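Local coordinates for protein beta-galactosidase (Bacillus circulans, PDB 4MAD) that probably hydrolyses terminal non-reducing beta-D-galactose residues in beta-D-galactosides, as a family 35 glycoside hydrolase with a (beta/alpha)8 barrel, at residues L130-D142 against N170-Y184. Numbering follows the deposited sequence.
Sequences LRCFNQPYLEKVD and NEYGSFGNDQKYLQY
Tyr181 of helix 179-192 packs against Arg131, Cys132 and Phe133 in the loop leading into helix 135-152, joining two neighbouring helices of the family 35 (beta/alpha)8 barrel. Its CB sits 3.7 Å from Phe133 N, and with CG anti to the backbone N (chi1 166°) one face of the ring is turned against the peptide between Arg131 and Cys132. CD2 and CE2 lie against the Arg131 carbonyl, CE2 3.5 Å from Arg131 C; CD1 meets Leu138 CD2, and CE1 packs against Tyr137 CE2. At the tip, Tyr181 OH accepts from Tyr137 OH at 3.0 Å. The same hydroxyl also hydrogen-bonds Glu169, which forms a salt bridge with Arg131. A phenylalanine here would probably keep the ring packing but leave Tyr137 OH and Glu169 without the hydroxyl they share. The Arg131 guanidinium lies flat on Phe175, planes 25° apart, while its NH2 donates to a water held by the carbonyl of Glu171, the predicted proton donor. Asp178 caps helix 179-192 through OD1, leaving OD2 to take Phe133 N from above the carboxylate plane. Further along, Leu138 CD1 rests on a face of Tyr184, and Tyr184 OH donates to the syn lone pair of Asp142 OD2 at 2.5 Å.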
# COMPACT_ATOMS: atom_id res chain seq x y z
N LEU A 130 2.94 -11.97 15.79
CA LEU A 130 1.96 -11.00 15.32
C LEU A 130 0.49 -11.39 15.47
O LEU A 130 0.13 -12.47 15.23
CB LEU A 130 2.26 -10.60 13.87
CG LEU A 130 3.68 -10.17 13.58
CD1 LEU A 130 3.95 -10.00 12.16
CD2 LEU A 130 4.03 -8.99 14.32
N ARG A 131 -0.33 -10.42 15.83
CA ARG A 131 -1.77 -10.61 15.85
C ARG A 131 -2.25 -11.75 16.73
O ARG A 131 -3.10 -12.49 16.37
CB ARG A 131 -2.35 -10.70 14.43
CG ARG A 131 -2.11 -9.52 13.60
CD ARG A 131 -2.58 -9.69 12.19
NE ARG A 131 -4.00 -9.51 12.00
CZ ARG A 131 -4.63 -9.87 10.90
NH1 ARG A 131 -3.96 -10.40 9.92
NH2 ARG A 131 -5.92 -9.66 10.78
N CYS A 132 -1.63 -11.84 17.89
CA CYS A 132 -2.02 -12.74 18.93
C CYS A 132 -1.63 -12.18 20.28
O CYS A 132 -1.04 -11.17 20.36
CB CYS A 132 -1.47 -14.13 18.71
SG CYS A 132 0.28 -14.17 18.85
N PHE A 133 -1.96 -12.89 21.32
CA PHE A 133 -1.77 -12.37 22.64
C PHE A 133 -0.29 -12.51 23.06
O PHE A 133 0.06 -13.33 23.86
CB PHE A 133 -2.69 -13.04 23.66
CG PHE A 133 -2.84 -12.30 24.92
CD1 PHE A 133 -3.44 -11.09 24.94
CD2 PHE A 133 -2.35 -12.81 26.10
CE1 PHE A 133 -3.56 -10.40 26.07
CE2 PHE A 133 -2.46 -12.11 27.23
CZ PHE A 133 -3.08 -10.89 27.21
N ASN A 134 0.52 -11.65 22.51
CA ASN A 134 1.98 -11.67 22.67
C ASN A 134 2.52 -10.41 23.31
O ASN A 134 2.32 -9.39 22.81
CB ASN A 134 2.59 -11.83 21.28
CG ASN A 134 4.09 -11.80 21.27
OD1 ASN A 134 4.72 -12.78 21.54
ND2 ASN A 134 4.65 -10.73 20.85
N GLN A 135 3.28 -10.50 24.38
CA GLN A 135 3.67 -9.30 25.11
C GLN A 135 4.49 -8.29 24.32
O GLN A 135 4.22 -7.15 24.36
CB GLN A 135 4.38 -9.64 26.44
CG GLN A 135 4.65 -8.46 27.35
CD GLN A 135 5.70 -8.78 28.41
OE1 GLN A 135 6.09 -9.91 28.54
NE2 GLN A 135 6.16 -7.79 29.15
N PRO A 136 5.49 -8.73 23.60
CA PRO A 136 6.26 -7.76 22.86
C PRO A 136 5.39 -7.08 21.80
O PRO A 136 5.44 -5.93 21.61
CB PRO A 136 7.35 -8.61 22.21
CG PRO A 136 7.42 -9.73 23.00
CD PRO A 136 6.12 -10.05 23.51
N TYR A 137 4.57 -7.86 21.14
CA TYR A 137 3.73 -7.25 20.13
C TYR A 137 2.76 -6.23 20.76
O TYR A 137 2.68 -5.12 20.36
CB TYR A 137 3.00 -8.35 19.42
CG TYR A 137 1.86 -7.94 18.55
CD1 TYR A 137 2.07 -7.26 17.40
CD2 TYR A 137 0.59 -8.23 18.88
CE1 TYR A 137 1.04 -6.87 16.61
CE2 TYR A 137 -0.45 -7.88 18.09
CZ TYR A 137 -0.23 -7.20 16.95
OH TYR A 137 -1.25 -6.82 16.16
N LEU A 138 2.06 -6.60 21.79
CA LEU A 138 1.11 -5.67 22.42
C LEU A 138 1.73 -4.39 22.97
O LEU A 138 1.12 -3.36 22.97
CB LEU A 138 0.27 -6.38 23.47
CG LEU A 138 -0.58 -7.51 22.92
CD1 LEU A 138 -1.39 -8.26 23.95
CD2 LEU A 138 -1.49 -6.95 21.92
N GLU A 139 2.95 -4.50 23.45
CA GLU A 139 3.64 -3.36 23.97
C GLU A 139 3.83 -2.32 22.87
O GLU A 139 3.74 -1.19 23.11
CB GLU A 139 5.01 -3.75 24.48
CG GLU A 139 4.98 -4.56 25.74
CD GLU A 139 6.34 -4.72 26.42
OE1 GLU A 139 7.34 -4.25 25.88
OE2 GLU A 139 6.39 -5.36 27.50
N LYS A 140 4.17 -2.78 21.69
CA LYS A 140 4.33 -1.89 20.56
C LYS A 140 3.00 -1.24 20.14
O LYS A 140 2.92 -0.09 19.90
CB LYS A 140 4.98 -2.62 19.37
CG LYS A 140 6.32 -3.26 19.67
CD LYS A 140 7.25 -2.40 20.41
CE LYS A 140 8.63 -3.05 20.49
NZ LYS A 140 9.47 -2.43 21.45
N VAL A 141 1.96 -2.03 20.09
CA VAL A 141 0.66 -1.55 19.71
C VAL A 141 0.18 -0.47 20.71
O VAL A 141 -0.41 0.48 20.36
CB VAL A 141 -0.33 -2.70 19.71
CG1 VAL A 141 -1.71 -2.26 19.58
CG2 VAL A 141 0.02 -3.71 18.66
N ASP A 142 0.44 -0.72 21.98
CA ASP A 142 -0.02 0.15 23.02
C ASP A 142 0.63 1.50 22.91
O ASP A 142 0.03 2.52 23.11
CB ASP A 142 0.20 -0.49 24.39
CG ASP A 142 -0.96 -1.37 24.85
OD1 ASP A 142 -2.06 -1.21 24.35
OD2 ASP A 142 -0.77 -2.22 25.70
N ASN A 170 -8.82 -6.00 11.86
CA ASN A 170 -9.37 -6.33 10.57
C ASN A 170 -9.46 -7.72 10.02
O ASN A 170 -8.49 -8.38 9.90
CB ASN A 170 -8.47 -5.47 9.70
CG ASN A 170 -8.97 -5.37 8.28
OD1 ASN A 170 -9.83 -4.62 8.02
ND2 ASN A 170 -8.44 -6.16 7.40
N GLU A 171 -10.68 -8.16 9.76
CA GLU A 171 -10.87 -9.48 9.23
C GLU A 171 -10.03 -10.50 10.03
O GLU A 171 -9.35 -11.31 9.47
CB GLU A 171 -10.53 -9.50 7.73
CG GLU A 171 -11.54 -8.87 6.85
CD GLU A 171 -11.41 -9.21 5.34
OE1 GLU A 171 -10.29 -9.43 4.90
OE2 GLU A 171 -12.44 -9.23 4.66
N TYR A 172 -10.11 -10.43 11.35
CA TYR A 172 -9.24 -11.24 12.17
C TYR A 172 -9.44 -12.73 11.94
O TYR A 172 -8.53 -13.47 11.98
CB TYR A 172 -9.30 -10.90 13.64
CG TYR A 172 -8.29 -11.65 14.46
CD1 TYR A 172 -6.93 -11.44 14.32
CD2 TYR A 172 -8.68 -12.64 15.33
CE1 TYR A 172 -6.03 -12.14 15.03
CE2 TYR A 172 -7.76 -13.35 16.03
CZ TYR A 172 -6.44 -13.09 15.90
OH TYR A 172 -5.54 -13.77 16.61
N GLY A 173 -10.68 -13.11 11.66
CA GLY A 173 -11.05 -14.48 11.50
C GLY A 173 -10.38 -15.16 10.34
O GLY A 173 -10.42 -16.36 10.20
N SER A 174 -9.84 -14.35 9.47
CA SER A 174 -9.09 -14.85 8.34
C SER A 174 -7.64 -15.18 8.68
O SER A 174 -6.98 -15.77 7.89
CB SER A 174 -9.15 -13.89 7.17
OG SER A 174 -10.44 -13.65 6.71
N PHE A 175 -7.17 -14.75 9.84
CA PHE A 175 -5.81 -14.94 10.26
C PHE A 175 -5.61 -15.74 11.56
O PHE A 175 -4.64 -16.42 11.73
CB PHE A 175 -5.13 -13.59 10.44
CG PHE A 175 -3.71 -13.67 10.94
CD1 PHE A 175 -2.67 -13.75 10.10
CD2 PHE A 175 -3.44 -13.74 12.26
CE1 PHE A 175 -1.38 -13.82 10.59
CE2 PHE A 175 -2.18 -13.84 12.72
CZ PHE A 175 -1.17 -13.89 11.88
N GLY A 176 -6.56 -15.61 12.47
CA GLY A 176 -6.41 -16.14 13.80
C GLY A 176 -7.68 -16.39 14.57
O GLY A 176 -8.75 -16.09 14.13
N ASN A 177 -7.51 -16.97 15.75
CA ASN A 177 -8.61 -17.13 16.68
C ASN A 177 -8.31 -16.73 18.14
O ASN A 177 -8.90 -17.24 19.02
CB ASN A 177 -9.14 -18.54 16.64
CG ASN A 177 -8.28 -19.46 17.35
OD1 ASN A 177 -7.16 -19.16 17.58
ND2 ASN A 177 -8.79 -20.58 17.70
N ASP A 178 -7.40 -15.82 18.36
CA ASP A 178 -7.00 -15.45 19.69
C ASP A 178 -7.90 -14.43 20.32
O ASP A 178 -7.73 -13.28 20.16
CB ASP A 178 -5.58 -14.93 19.70
CG ASP A 178 -4.96 -14.88 21.08
OD1 ASP A 178 -5.65 -14.58 22.03
OD2 ASP A 178 -3.77 -15.11 21.17
N GLN A 179 -8.83 -14.95 21.11
CA GLN A 179 -9.83 -14.16 21.78
C GLN A 179 -9.26 -13.25 22.84
O GLN A 179 -9.70 -12.16 23.00
CB GLN A 179 -11.05 -15.00 22.19
CG GLN A 179 -12.22 -14.23 22.75
CD GLN A 179 -13.08 -13.51 21.75
OE1 GLN A 179 -13.07 -13.80 20.57
NE2 GLN A 179 -13.85 -12.59 22.24
N LYS A 180 -8.23 -13.70 23.53
CA LYS A 180 -7.62 -12.86 24.49
C LYS A 180 -7.05 -11.64 23.81
O LYS A 180 -7.13 -10.58 24.33
CB LYS A 180 -6.50 -13.58 25.22
CG LYS A 180 -6.94 -14.41 26.37
CD LYS A 180 -5.79 -14.82 27.27
CE LYS A 180 -5.36 -13.71 28.21
NZ LYS A 180 -5.87 -13.80 29.62
N TYR A 181 -6.44 -11.83 22.67
CA TYR A 181 -5.92 -10.70 21.91
C TYR A 181 -7.03 -9.74 21.48
O TYR A 181 -6.91 -8.57 21.65
CB TYR A 181 -5.25 -11.22 20.66
CG TYR A 181 -4.93 -10.20 19.57
CD1 TYR A 181 -4.31 -9.04 19.84
CD2 TYR A 181 -5.23 -10.45 18.27
CE1 TYR A 181 -4.01 -8.15 18.84
CE2 TYR A 181 -4.96 -9.57 17.30
CZ TYR A 181 -4.34 -8.42 17.57
OH TYR A 181 -4.07 -7.59 16.58
N LEU A 182 -8.12 -10.27 20.94
CA LEU A 182 -9.20 -9.42 20.50
C LEU A 182 -9.81 -8.62 21.66
O LEU A 182 -10.09 -7.48 21.56
CB LEU A 182 -10.27 -10.23 19.82
CG LEU A 182 -9.92 -10.85 18.48
CD1 LEU A 182 -11.03 -11.71 17.95
CD2 LEU A 182 -9.57 -9.81 17.51
N GLN A 183 -9.98 -9.29 22.78
CA GLN A 183 -10.50 -8.67 23.97
C GLN A 183 -9.59 -7.60 24.49
O GLN A 183 -10.02 -6.58 24.89
CB GLN A 183 -10.89 -9.69 25.03
CG GLN A 183 -12.04 -10.53 24.59
CD GLN A 183 -12.61 -11.42 25.63
OE1 GLN A 183 -12.38 -11.23 26.77
NE2 GLN A 183 -13.34 -12.42 25.22
N TYR A 184 -8.31 -7.86 24.45
CA TYR A 184 -7.40 -6.86 24.89
C TYR A 184 -7.44 -5.64 23.97
O TYR A 184 -7.39 -4.52 24.40
CB TYR A 184 -6.02 -7.44 24.89
CG TYR A 184 -5.01 -6.49 25.42
CD1 TYR A 184 -4.73 -6.45 26.76
CD2 TYR A 184 -4.37 -5.62 24.60
CE1 TYR A 184 -3.83 -5.58 27.25
CE2 TYR A 184 -3.44 -4.75 25.08
CZ TYR A 184 -3.18 -4.73 26.42
OH TYR A 184 -2.27 -3.86 26.95
O HOH W 1 -6.85 -10.68 8.08